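Local coordinates for protein amphiphysin (Drosophila melanogaster, PDB 1URU) that probably senses and binds curved membranes in endocytosis through a dimeric, coiled-coil BAR domain, at residues I38-H42 against L189-P194; Q116-L121 against N207-L211; K141-Y145 against A178-Y182; Q148-F152 against Q174-R179. The contacts are given in a common frame with arbitrary orientation. Residues are numbered along the deposited sequence.

Contact 1: residues I38-H42 against L189-P194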
loop_
_atom_site.group_PDB
_atom_site.type_symbol
_atom_site.label_atom_id
_atom_site.label_comp_id
_atom_site.label_asym_id
_atom_site.label_seq_id
_atom_site.Cartn_x
_atom_site.Cartn_y
_atom_site.Cartn_z
ATOM N N ILE A 38 -15.427 -15.491 40.549
ATOM C CA ILE A 38 -14.513 -14.373 40.280
ATOM C C ILE A 38 -13.394 -14.806 39.341
ATOM O O ILE A 38 -12.993 -14.049 38.481
ATOM C CB ILE A 38 -13.912 -13.819 41.622
ATOM C CG1 ILE A 38 -14.897 -12.870 42.296
ATOM C CG2 ILE A 38 -12.562 -13.122 41.429
ATOM C CD1 ILE A 38 -14.871 -12.941 43.806
ATOM N N PHE A 39 -12.865 -16.011 39.536
ATOM C CA PHE A 39 -11.749 -16.498 38.730
ATOM C C PHE A 39 -12.219 -16.643 37.296
ATOM O O PHE A 39 -11.507 -16.269 36.374
ATOM C CB PHE A 39 -11.262 -17.855 39.250
ATOM C CG PHE A 39 -10.069 -18.401 38.519
ATOM C CD1 PHE A 39 -8.793 -18.219 39.020
ATOM C CD2 PHE A 39 -10.227 -19.126 37.345
ATOM C CE1 PHE A 39 -7.689 -18.726 38.354
ATOM C CE2 PHE A 39 -9.123 -19.641 36.665
ATOM C CZ PHE A 39 -7.855 -19.432 37.167
ATOM N N ASP A 40 -13.421 -17.198 37.127
ATOM C CA ASP A 40 -14.019 -17.405 35.823
ATOM C C ASP A 40 -14.153 -16.108 35.080
ATOM O O ASP A 40 -13.906 -16.062 33.899
ATOM C CB ASP A 40 -15.407 -18.012 35.963
ATOM C CG ASP A 40 -15.402 -19.505 35.782
ATOM O OD1 ASP A 40 -15.816 -19.947 34.676
ATOM O OD2 ASP A 40 -15.000 -20.301 36.664
ATOM N N ASP A 41 -14.584 -15.063 35.774
ATOM C CA ASP A 41 -14.747 -13.757 35.161
ATOM C C ASP A 41 -13.404 -13.234 34.696
ATOM O O ASP A 41 -13.323 -12.626 33.634
ATOM C CB ASP A 41 -15.402 -12.764 36.121
ATOM C CG ASP A 41 -16.902 -12.984 36.269
ATOM O OD1 ASP A 41 -17.462 -13.866 35.599
ATOM O OD2 ASP A 41 -17.609 -12.338 37.065
ATOM N N HIS A 42 -12.362 -13.478 35.486
ATOM C CA HIS A 42 -10.993 -13.125 35.103
ATOM C C HIS A 42 -10.552 -13.852 33.841
ATOM O O HIS A 42 -9.826 -13.298 33.019
ATOM C CB HIS A 42 -10.002 -13.476 36.201
ATOM C CG HIS A 42 -10.033 -12.556 37.375
ATOM N ND1 HIS A 42 -9.724 -11.219 37.280
ATOM C CD2 HIS A 42 -10.318 -12.787 38.676
ATOM C CE1 HIS A 42 -9.818 -10.665 38.477
ATOM N NE2 HIS A 42 -10.178 -11.596 39.342
ATOM N N LEU A 189 -2.755 -16.765 40.260
ATOM C CA LEU A 189 -3.591 -16.387 39.139
ATOM C C LEU A 189 -4.658 -15.338 39.520
ATOM O O LEU A 189 -5.075 -14.508 38.687
ATOM C CB LEU A 189 -4.233 -17.632 38.513
ATOM C CG LEU A 189 -3.492 -18.353 37.348
ATOM C CD1 LEU A 189 -2.173 -17.688 36.903
ATOM C CD2 LEU A 189 -3.255 -19.793 37.669
ATOM N N HIS A 190 -5.096 -15.367 40.776
ATOM C CA HIS A 190 -6.082 -14.404 41.246
ATOM C C HIS A 190 -5.523 -12.983 41.276
ATOM O O HIS A 190 -6.278 -12.038 41.156
ATOM C CB HIS A 190 -6.628 -14.825 42.609
ATOM C CG HIS A 190 -7.907 -15.575 42.517
ATOM N ND1 HIS A 190 -9.081 -14.977 42.120
ATOM C CD2 HIS A 190 -8.193 -16.881 42.719
ATOM C CE1 HIS A 190 -10.040 -15.885 42.099
ATOM N NE2 HIS A 190 -9.526 -17.051 42.446
ATOM N N ASP A 191 -4.209 -12.859 41.432
ATOM C CA ASP A 191 -3.500 -11.584 41.310
ATOM C C ASP A 191 -2.961 -11.348 39.901
ATOM O O ASP A 191 -3.039 -10.234 39.374
ATOM C CB ASP A 191 -2.293 -11.543 42.253
ATOM C CG ASP A 191 -2.674 -11.540 43.745
ATOM O OD1 ASP A 191 -3.846 -11.267 44.118
ATOM O OD2 ASP A 191 -1.821 -11.811 44.610
ATOM N N GLU A 192 -2.402 -12.381 39.282
ATOM C CA GLU A 192 -1.673 -12.177 38.043
ATOM C C GLU A 192 -2.605 -11.817 36.879
ATOM O O GLU A 192 -2.270 -10.979 36.056
ATOM C CB GLU A 192 -0.790 -13.389 37.695
ATOM C CG GLU A 192 0.570 -13.363 38.375
ATOM C CD GLU A 192 1.340 -14.663 38.208
ATOM O OE1 GLU A 192 1.310 -15.263 37.104
ATOM O OE2 GLU A 192 1.980 -15.103 39.180
ATOM N N LEU A 193 -3.761 -12.468 36.819
ATOM C CA LEU A 193 -4.699 -12.274 35.724
ATOM C C LEU A 193 -5.247 -10.858 35.647
ATOM O O LEU A 193 -5.142 -10.247 34.604
ATOM C CB LEU A 193 -5.852 -13.290 35.794
ATOM C CG LEU A 193 -5.467 -14.720 35.428
ATOM C CD1 LEU A 193 -6.511 -15.709 35.913
ATOM C CD2 LEU A 193 -5.229 -14.864 33.914
ATOM N N PRO A 194 -5.871 -10.340 36.701
ATOM C CA PRO A 194 -6.337 -8.941 36.684
ATOM C C PRO A 194 -5.228 -7.914 36.501
ATOM O O PRO A 194 -5.460 -6.882 35.909
ATOM C CB PRO A 194 -6.990 -8.763 38.069
ATOM C CG PRO A 194 -6.492 -9.867 38.873
ATOM C CD PRO A 194 -6.239 -11.011 37.956
#
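This is a helix-helix contact in the three-helix coiled coil of a BAR domain. It joins the start of helix 35-84 to the first third of helix 172-239. The short segments run in roughly the same direction, 31° apart, with axes 10.1 Å from each other. His-42, Phe-39 and His-190 give up the most surface. Phe-39 and His-190 form a T-shaped pair. The edge of the Phe-39 ring points at the face of the His-190 ring, with centroids 5.4 Å apart and planes at 70°. The neighbouring edge atom CE1 also meets apolar side chains: Phe-39 CE1 is 3.6 Å from Leu-189 CB and 4.1 Å from Leu-193 CD1. Ile-38 meets the edge of the imidazole, with its CG2 3.8 Å from His-190 CE1. No hydrogen bond crosses between the segments, so packing of rings and aliphatic groups holds them together. The third helix, 92-156, adds to the site. Its Arg-138 makes a cation-pi contact with Phe-39, and its Met-131 and Lys-134 touch Leu-189. His-42 fills the other end of the contact, beside the kink where Pro-194 has no amide hydrogen to give to the preceding turn. The proline ring lies over the imidazole in a CH-pi contact, with Pro-194 CD 3.9 Å from the centroid of the His-42 ring.

Contact 2: residues Q116-L121 against N207-L211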
loop_
_atom_site.group_PDB
_atom_site.type_symbol
_atom_site.label_atom_id
_atom_site.label_comp_id
_atom_site.label_asym_id
_atom_site.label_seq_id
_atom_site.Cartn_x
_atom_site.Cartn_y
_atom_site.Cartn_z
ATOM N N GLN A 116 9.746 0.012 16.046
ATOM C CA GLN A 116 9.208 0.730 17.209
ATOM C C GLN A 116 7.758 0.321 17.553
ATOM O O GLN A 116 7.454 0.127 18.712
ATOM C CB GLN A 116 9.307 2.253 17.011
ATOM C CG GLN A 116 10.655 2.875 17.376
ATOM C CD GLN A 116 11.793 2.479 16.417
ATOM O OE1 GLN A 116 11.782 2.828 15.236
ATOM N NE2 GLN A 116 12.767 1.736 16.932
ATOM N N VAL A 117 6.881 0.162 16.558
ATOM C CA VAL A 117 5.467 -0.129 16.822
ATOM C C VAL A 117 5.237 -1.605 16.987
ATOM O O VAL A 117 4.505 -2.022 17.882
ATOM C CB VAL A 117 4.500 0.309 15.694
ATOM C CG1 VAL A 117 3.061 0.144 16.162
ATOM C CG2 VAL A 117 4.724 1.732 15.258
ATOM N N LEU A 118 5.854 -2.392 16.106
ATOM C CA LEU A 118 5.548 -3.812 15.975
ATOM C C LEU A 118 6.080 -4.630 17.118
ATOM O O LEU A 118 5.343 -5.463 17.618
ATOM C CB LEU A 118 6.083 -4.392 14.662
ATOM C CG LEU A 118 5.990 -5.917 14.520
ATOM C CD1 LEU A 118 4.544 -6.376 14.424
ATOM C CD2 LEU A 118 6.751 -6.382 13.314
ATOM N N ILE A 119 7.344 -4.424 17.509
ATOM C CA ILE A 119 7.998 -5.297 18.500
ATOM C C ILE A 119 7.297 -5.273 19.875
ATOM O O ILE A 119 7.074 -6.334 20.454
ATOM C CB ILE A 119 9.533 -5.008 18.645
ATOM C CG1 ILE A 119 10.354 -5.841 17.667
ATOM C CG2 ILE A 119 10.051 -5.372 20.025
ATOM C CD1 ILE A 119 10.536 -5.198 16.369
ATOM N N PRO A 120 6.983 -4.105 20.440
ATOM C CA PRO A 120 6.156 -4.088 21.644
ATOM C C PRO A 120 4.860 -4.848 21.458
ATOM O O PRO A 120 4.379 -5.427 22.426
ATOM C CB PRO A 120 5.901 -2.588 21.874
ATOM C CG PRO A 120 7.080 -1.962 21.352
ATOM C CD PRO A 120 7.430 -2.743 20.090
ATOM N N LEU A 121 4.294 -4.843 20.250
ATOM C CA LEU A 121 3.013 -5.531 20.014
ATOM C C LEU A 121 3.182 -7.032 20.067
ATOM O O LEU A 121 2.328 -7.728 20.614
ATOM C CB LEU A 121 2.404 -5.114 18.684
ATOM C CG LEU A 121 1.052 -5.696 18.252
ATOM C CD1 LEU A 121 -0.032 -5.580 19.323
ATOM C CD2 LEU A 121 0.615 -5.034 16.923
ATOM N N ASN A 207 1.375 2.008 22.565
ATOM C CA ASN A 207 1.515 1.479 21.198
ATOM C C ASN A 207 0.893 2.387 20.175
ATOM O O ASN A 207 1.524 2.754 19.196
ATOM C CB ASN A 207 0.909 0.076 21.053
ATOM C CG ASN A 207 1.640 -0.797 19.987
ATOM O OD1 ASN A 207 2.868 -0.774 19.851
ATOM N ND2 ASN A 207 0.870 -1.580 19.256
ATOM N N LEU A 208 -0.354 2.763 20.402
ATOM C CA LEU A 208 -1.022 3.726 19.522
ATOM C C LEU A 208 -0.336 5.104 19.472
ATOM O O LEU A 208 -0.380 5.748 18.450
ATOM C CB LEU A 208 -2.503 3.851 19.899
ATOM C CG LEU A 208 -3.338 2.563 19.808
ATOM C CD1 LEU A 208 -4.776 2.827 20.148
ATOM C CD2 LEU A 208 -3.267 1.966 18.423
ATOM N N GLN A 209 0.307 5.554 20.545
ATOM C CA GLN A 209 1.006 6.855 20.536
ATOM C C GLN A 209 2.137 6.775 19.549
ATOM O O GLN A 209 2.314 7.667 18.727
ATOM C CB GLN A 209 1.571 7.225 21.918
ATOM C CG GLN A 209 2.148 8.667 22.089
ATOM C CD GLN A 209 3.355 9.068 21.155
ATOM O OE1 GLN A 209 4.519 8.688 21.385
ATOM N NE2 GLN A 209 3.048 9.863 20.123
ATOM N N THR A 210 2.909 5.700 19.633
ATOM C CA THR A 210 3.982 5.431 18.663
ATOM C C THR A 210 3.433 5.318 17.240
ATOM O O THR A 210 3.975 5.929 16.321
ATOM C CB THR A 210 4.713 4.112 18.996
ATOM O OG1 THR A 210 5.051 4.059 20.382
ATOM C CG2 THR A 210 6.048 4.030 18.299
ATOM N N LEU A 211 2.371 4.527 17.071
ATOM C CA LEU A 211 1.790 4.288 15.750
ATOM C C LEU A 211 1.278 5.585 15.164
ATOM O O LEU A 211 1.569 5.899 14.025
ATOM C CB LEU A 211 0.643 3.269 15.792
ATOM C CG LEU A 211 -0.180 3.128 14.507
ATOM C CD1 LEU A 211 0.695 2.687 13.350
ATOM C CD2 LEU A 211 -1.335 2.165 14.682
#
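This is an antiparallel helix-helix packing contact in the long three-helix coiled coil of the BAR domain. It lies near the centre of the chain and joins helix 92-156 to helix 172-239. The axes of the two short segments are 9.2 Å apart, and their directions differ by 161°. Val-117 sits in the middle. Its CA is 5.8 Å from the CA of Leu-211, the closest CA pair across the segments. Its methyl groups pack against two neighbours one residue apart: Val-117 CG2 is 4.0 Å from Thr-210 CG2, and Val-117 CG1 is 4.0 Å from Leu-211 CB. Thr-210 turns its methyl group to this interface and also meets Gln-116 CB, 3.9 Å from Thr-210 CG2. Its hydroxyl is hydrogen-bonded to the carbonyl of Thr-206, one turn back in its own helix. Asn-207 fills the space between Val-117 and Leu-121. Phe-60 of helix 35-84 packs on both Val-117 and Leu-211, and Leu-56 packs on Leu-121, so all three helices meet here. Within 207-211, Leu-208 and Gln-209 reach the second subunit: they pack on Val-81 and Glu-230 of that chain, respectively. The contact therefore borders the dimer interface. Helix 92-156 is kinked at Pro-120, which cannot donate a backbone hydrogen bond, while in the partner helix Leu-211 N hydrogen-bonds to Asn-207 O at 2.9 Å.

Contact 3: residues K141-Y145 against A178-Y182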
loop_
_atom_site.group_PDB
_atom_site.type_symbol
_atom_site.label_atom_id
_atom_site.label_comp_id
_atom_site.label_asym_id
_atom_site.label_seq_id
_atom_site.Cartn_x
_atom_site.Cartn_y
_atom_site.Cartn_z
ATOM N N LYS A 141 -4.466 -29.079 38.033
ATOM C CA LYS A 141 -4.176 -29.288 39.450
ATOM C C LYS A 141 -5.447 -29.286 40.338
ATOM O O LYS A 141 -5.443 -29.880 41.429
ATOM C CB LYS A 141 -3.191 -28.214 39.969
ATOM C CG LYS A 141 -1.874 -28.048 39.175
ATOM C CD LYS A 141 -0.674 -28.772 39.788
ATOM C CE LYS A 141 -0.007 -29.760 38.804
ATOM N NZ LYS A 141 0.364 -31.049 39.472
ATOM N N LEU A 142 -6.508 -28.616 39.878
ATOM C CA LEU A 142 -7.770 -28.556 40.605
ATOM C C LEU A 142 -8.543 -29.877 40.484
ATOM O O LEU A 142 -8.942 -30.429 41.498
ATOM C CB LEU A 142 -8.634 -27.369 40.136
ATOM C CG LEU A 142 -10.058 -27.171 40.711
ATOM C CD1 LEU A 142 -10.070 -27.146 42.210
ATOM C CD2 LEU A 142 -10.713 -25.897 40.205
ATOM N N ILE A 143 -8.743 -30.409 39.274
ATOM C CA ILE A 143 -9.454 -31.707 39.134
ATOM C C ILE A 143 -8.665 -32.926 39.675
ATOM O O ILE A 143 -9.241 -34.001 39.855
ATOM C CB ILE A 143 -9.898 -32.003 37.667
ATOM C CG1 ILE A 143 -8.693 -32.519 36.848
ATOM C CG2 ILE A 143 -10.658 -30.789 37.063
ATOM C CD1 ILE A 143 -8.879 -32.527 35.345
ATOM N N ASP A 144 -7.358 -32.767 39.892
ATOM C CA ASP A 144 -6.530 -33.796 40.513
ATOM C C ASP A 144 -6.756 -33.755 42.028
ATOM O O ASP A 144 -6.832 -34.798 42.678
ATOM C CB ASP A 144 -5.052 -33.559 40.158
ATOM C CG ASP A 144 -4.107 -34.642 40.713
ATOM O OD1 ASP A 144 -3.085 -34.265 41.335
ATOM O OD2 ASP A 144 -4.283 -35.880 40.565
ATOM N N TYR A 145 -6.887 -32.540 42.565
ATOM C CA TYR A 145 -7.043 -32.301 44.005
ATOM C C TYR A 145 -8.429 -32.697 44.477
ATOM O O TYR A 145 -8.546 -33.357 45.503
ATOM C CB TYR A 145 -6.741 -30.830 44.324
ATOM C CG TYR A 145 -7.272 -30.245 45.632
ATOM C CD1 TYR A 145 -7.286 -30.972 46.821
ATOM C CD2 TYR A 145 -7.716 -28.918 45.676
ATOM C CE1 TYR A 145 -7.769 -30.395 48.018
ATOM C CE2 TYR A 145 -8.191 -28.332 46.853
ATOM C CZ TYR A 145 -8.215 -29.069 48.022
ATOM O OH TYR A 145 -8.678 -28.466 49.180
ATOM N N ALA A 178 -1.407 -31.990 46.585
ATOM C CA ALA A 178 -2.246 -31.463 45.512
ATOM C C ALA A 178 -2.928 -30.149 45.926
ATOM O O ALA A 178 -3.250 -29.317 45.082
ATOM C CB ALA A 178 -3.276 -32.502 45.080
ATOM N N ARG A 179 -3.125 -29.975 47.228
ATOM C CA ARG A 179 -3.773 -28.790 47.762
ATOM C C ARG A 179 -2.766 -27.671 48.027
ATOM O O ARG A 179 -3.074 -26.528 47.803
ATOM C CB ARG A 179 -4.547 -29.144 49.024
ATOM C CG ARG A 179 -5.132 -27.962 49.781
ATOM C CD ARG A 179 -4.627 -27.843 51.228
ATOM N NE ARG A 179 -4.977 -29.045 52.003
ATOM C CZ ARG A 179 -6.212 -29.327 52.455
ATOM N NH1 ARG A 179 -7.238 -28.504 52.219
ATOM N NH2 ARG A 179 -6.425 -30.449 53.135
ATOM N N ARG A 180 -1.576 -27.990 48.515
ATOM C CA ARG A 180 -0.519 -26.983 48.614
ATOM C C ARG A 180 -0.209 -26.465 47.206
ATOM O O ARG A 180 -0.129 -25.260 46.973
ATOM C CB ARG A 180 0.743 -27.567 49.275
ATOM C CG ARG A 180 1.962 -26.593 49.437
ATOM C CD ARG A 180 2.127 -25.975 50.863
ATOM N NE ARG A 180 2.722 -24.616 50.892
ATOM C CZ ARG A 180 2.797 -23.832 51.987
ATOM N NH1 ARG A 180 2.313 -24.253 53.156
ATOM N NH2 ARG A 180 3.350 -22.622 51.919
ATOM N N THR A 181 -0.083 -27.392 46.268
ATOM C CA THR A 181 0.310 -27.105 44.890
ATOM C C THR A 181 -0.771 -26.314 44.131
ATOM O O THR A 181 -0.461 -25.425 43.340
ATOM C CB THR A 181 0.695 -28.455 44.161
ATOM O OG1 THR A 181 1.703 -28.221 43.176
ATOM C CG2 THR A 181 -0.457 -29.059 43.360
ATOM N N TYR A 182 -2.037 -26.633 44.377
ATOM C CA TYR A 182 -3.151 -25.903 43.772
ATOM C C TYR A 182 -3.304 -24.495 44.373
ATOM O O TYR A 182 -3.514 -23.530 43.641
ATOM C CB TYR A 182 -4.464 -26.670 43.953
ATOM C CG TYR A 182 -5.655 -25.814 43.614
ATOM C CD1 TYR A 182 -5.880 -25.411 42.308
ATOM C CD2 TYR A 182 -6.528 -25.357 44.600
ATOM C CE1 TYR A 182 -6.952 -24.608 41.991
ATOM C CE2 TYR A 182 -7.602 -24.552 44.283
ATOM C CZ TYR A 182 -7.801 -24.184 42.979
ATOM O OH TYR A 182 -8.846 -23.382 42.620
#
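Aromatic and apolar packing dominates here. Tyr-145 and Tyr-182 bury the most surface. Their rings meet obliquely, with centroids 5.9 Å apart and planes at 36°, and Tyr-145 CD2 is 3.9 Å from Tyr-182 CD2. Each ring also receives an aliphatic group on a face. Leu-142 CD1 lies 4.1 Å from the centroid of the Tyr-182 ring, and Arg-179 CB lies 3.9 Å from that of the Tyr-145 ring. Both are CH-pi contacts. The small Ala-178 lets the backbones come close: its CA is 5.1 Å from Tyr-145 CA, and the two CB atoms are 3.9 Å apart. At the margin, the aliphatic part of Lys-141 covers Thr-181, with Lys-141 CD 3.6 Å from Thr-181 CG2. Polar groups add little across the contact. Tyr-145 OH comes within 3.4 Å of Arg-179 NH1, but the angle is too poor for a hydrogen bond. The guanidinium is instead in a salt bridge with Glu-176 of its own helix. Arg-138 of helix 92-156 also touches Tyr-182. The axes of the two short segments lie 9.2 Å apart at 156°. This is antiparallel pairing of helices 92-156 and 172-239 in the BAR-domain coiled coil, here in the distal arm.

Contact 4: residues Q148-F152 against Q174-R179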
loop_
_atom_site.group_PDB
_atom_site.type_symbol
_atom_site.label_atom_id
_atom_site.label_comp_id
_atom_site.label_asym_id
_atom_site.label_seq_id
_atom_site.Cartn_x
_atom_site.Cartn_y
_atom_site.Cartn_z
ATOM N N GLN A 148 -8.832 -36.389 44.489
ATOM C CA GLN A 148 -8.235 -37.066 45.649
ATOM C C GLN A 148 -8.978 -36.789 46.954
ATOM O O GLN A 148 -8.832 -37.557 47.901
ATOM C CB GLN A 148 -6.773 -36.663 45.806
ATOM C CG GLN A 148 -5.893 -37.263 44.752
ATOM C CD GLN A 148 -4.443 -36.940 44.972
ATOM O OE1 GLN A 148 -3.862 -37.350 45.974
ATOM N NE2 GLN A 148 -3.845 -36.209 44.037
ATOM N N ARG A 149 -9.744 -35.693 47.002
ATOM C CA ARG A 149 -10.656 -35.399 48.115
ATOM C C ARG A 149 -11.758 -36.449 48.135
ATOM O O ARG A 149 -12.023 -37.055 49.163
ATOM C CB ARG A 149 -11.295 -34.011 47.980
ATOM C CG ARG A 149 -10.557 -32.892 48.716
ATOM C CD ARG A 149 -11.311 -32.277 49.916
ATOM N NE ARG A 149 -10.477 -32.206 51.133
ATOM C CZ ARG A 149 -10.937 -32.207 52.397
ATOM N NH1 ARG A 149 -12.245 -32.258 52.668
ATOM N NH2 ARG A 149 -10.068 -32.149 53.407
ATOM N N HIS A 150 -12.409 -36.625 46.987
ATOM C CA HIS A 150 -13.319 -37.752 46.729
ATOM C C HIS A 150 -12.635 -39.101 47.072
ATOM O O HIS A 150 -13.066 -39.784 48.006
ATOM C CB HIS A 150 -13.842 -37.669 45.262
ATOM C CG HIS A 150 -14.303 -38.972 44.666
ATOM N ND1 HIS A 150 -14.836 -40.006 45.411
ATOM C CD2 HIS A 150 -14.329 -39.392 43.376
ATOM C CE1 HIS A 150 -15.144 -41.014 44.611
ATOM N NE2 HIS A 150 -14.848 -40.666 43.371
ATOM N N SER A 151 -11.566 -39.453 46.351
ATOM C CA SER A 151 -10.837 -40.723 46.554
ATOM C C SER A 151 -10.458 -41.011 48.021
ATOM O O SER A 151 -10.496 -42.168 48.450
ATOM C CB SER A 151 -9.573 -40.756 45.673
ATOM O OG SER A 151 -8.647 -41.740 46.099
ATOM N N PHE A 152 -10.113 -39.961 48.775
ATOM C CA PHE A 152 -9.634 -40.084 50.156
ATOM C C PHE A 152 -10.776 -39.985 51.197
ATOM O O PHE A 152 -10.612 -40.415 52.344
ATOM C CB PHE A 152 -8.541 -39.032 50.439
ATOM C CG PHE A 152 -7.994 -39.083 51.844
ATOM C CD1 PHE A 152 -6.961 -39.960 52.175
ATOM C CD2 PHE A 152 -8.533 -38.274 52.843
ATOM C CE1 PHE A 152 -6.473 -40.018 53.469
ATOM C CE2 PHE A 152 -8.051 -38.330 54.132
ATOM C CZ PHE A 152 -7.019 -39.205 54.446
ATOM N N GLN A 174 -0.198 -37.032 50.367
ATOM C CA GLN A 174 -0.260 -36.818 48.926
ATOM C C GLN A 174 -1.392 -35.854 48.541
ATOM O O GLN A 174 -1.267 -35.088 47.582
ATOM C CB GLN A 174 -0.447 -38.171 48.234
ATOM C CG GLN A 174 0.234 -38.330 46.869
ATOM C CD GLN A 174 -0.312 -39.538 46.095
ATOM O OE1 GLN A 174 -0.286 -39.556 44.856
ATOM N NE2 GLN A 174 -0.816 -40.541 46.825
ATOM N N LEU A 175 -2.494 -35.908 49.287
ATOM C CA LEU A 175 -3.597 -34.951 49.164
ATOM C C LEU A 175 -3.146 -33.538 49.541
ATOM O O LEU A 175 -3.500 -32.568 48.874
ATOM C CB LEU A 175 -4.745 -35.378 50.083
ATOM C CG LEU A 175 -5.971 -34.479 50.239
ATOM C CD1 LEU A 175 -6.882 -34.625 49.026
ATOM C CD2 LEU A 175 -6.717 -34.829 51.510
ATOM N N GLU A 176 -2.363 -33.419 50.604
ATOM C CA GLU A 176 -1.844 -32.122 51.002
ATOM C C GLU A 176 -0.825 -31.607 50.014
ATOM O O GLU A 176 -0.456 -30.453 50.073
ATOM C CB GLU A 176 -1.197 -32.172 52.390
ATOM C CG GLU A 176 -2.108 -32.646 53.522
ATOM C CD GLU A 176 -3.344 -31.783 53.715
ATOM O OE1 GLU A 176 -3.325 -30.590 53.313
ATOM O OE2 GLU A 176 -4.333 -32.316 54.270
ATOM N N GLU A 177 -0.325 -32.466 49.136
ATOM C CA GLU A 177 0.526 -32.004 48.056
ATOM C C GLU A 177 -0.326 -31.335 46.995
ATOM O O GLU A 177 -0.006 -30.250 46.546
ATOM C CB GLU A 177 1.316 -33.148 47.414
ATOM C CG GLU A 177 2.226 -33.925 48.350
ATOM C CD GLU A 177 3.310 -33.086 49.020
ATOM O OE1 GLU A 177 3.503 -31.880 48.664
ATOM O OE2 GLU A 177 3.982 -33.665 49.915
ATOM N N ALA A 178 -1.407 -31.990 46.585
ATOM C CA ALA A 178 -2.246 -31.463 45.512
ATOM C C ALA A 178 -2.928 -30.149 45.926
ATOM O O ALA A 178 -3.250 -29.317 45.082
ATOM C CB ALA A 178 -3.276 -32.502 45.080
ATOM N N ARG A 179 -3.125 -29.975 47.228
ATOM C CA ARG A 179 -3.773 -28.790 47.762
ATOM C C ARG A 179 -2.766 -27.671 48.027
ATOM O O ARG A 179 -3.074 -26.528 47.803
ATOM C CB ARG A 179 -4.547 -29.144 49.024
ATOM C CG ARG A 179 -5.132 -27.962 49.781
ATOM C CD ARG A 179 -4.627 -27.843 51.228
ATOM N NE ARG A 179 -4.977 -29.045 52.003
ATOM C CZ ARG A 179 -6.212 -29.327 52.455
ATOM N NH1 ARG A 179 -7.238 -28.504 52.219
ATOM N NH2 ARG A 179 -6.425 -30.449 53.135
#
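Leu-175 reaches across to the backbone and side chain of Gln-148, with Leu-175 CD1 3.7 Å from Gln-148 C and 3.8 Å from Gln-148 CB. The same methyl lies 3.7 Å from Arg-149 N, so it sits against the backbone between Gln-148 and Arg-149. This is antiparallel helix packing in the BAR-domain coiled coil, close to the tip where helix 92-156 ends and helix 172-239 begins. The axes of the two short segments are 10.4 Å apart, at 161°. Phe-152 extends the apolar patch one turn on, with its CD2 4.1 Å from Leu-175 CD2. Ala-178 CB is 3.9 Å from Gln-148 NE2; Ala-178 also packs on Asp-144 and Tyr-145. No hydrogen bond links the segments. Two like charges come close instead, with Arg-149 NH2 4.0 Å from Arg-179 NH2. Glu-176 offsets this positive charge through a salt bridge within its own helix, with Arg-179 NE hydrogen-bonded to Glu-176 OE1 at 2.6 Å and Arg-179 NH2 to Glu-176 OE2 at 3.0 Å.

Overall arrangement
All four contacts use helix 172-239. Contact 1 pairs it with helix 35-84, and contacts 2, 3 and 4 pair it with helix 92-156. Going back along helix 92-156 and forward along helix 172-239, the order is contacts 4, 3, 2, as expected of an antiparallel hairpin. On helix 172-239, contact 1 falls between 3 and 2. Contacts 3 and 4 adjoin, with centres 7 Å apart, and share Ala-178 and Arg-179. Contact 1 lies 17 Å from contact 3 and 27 Å from contact 2, centre to centre. Contacts 2 and 4 are 47 Å apart. Their spread follows the elongated bundle from near the dimer interface to the distal arm, consistent with a long, curved membrane-binding module.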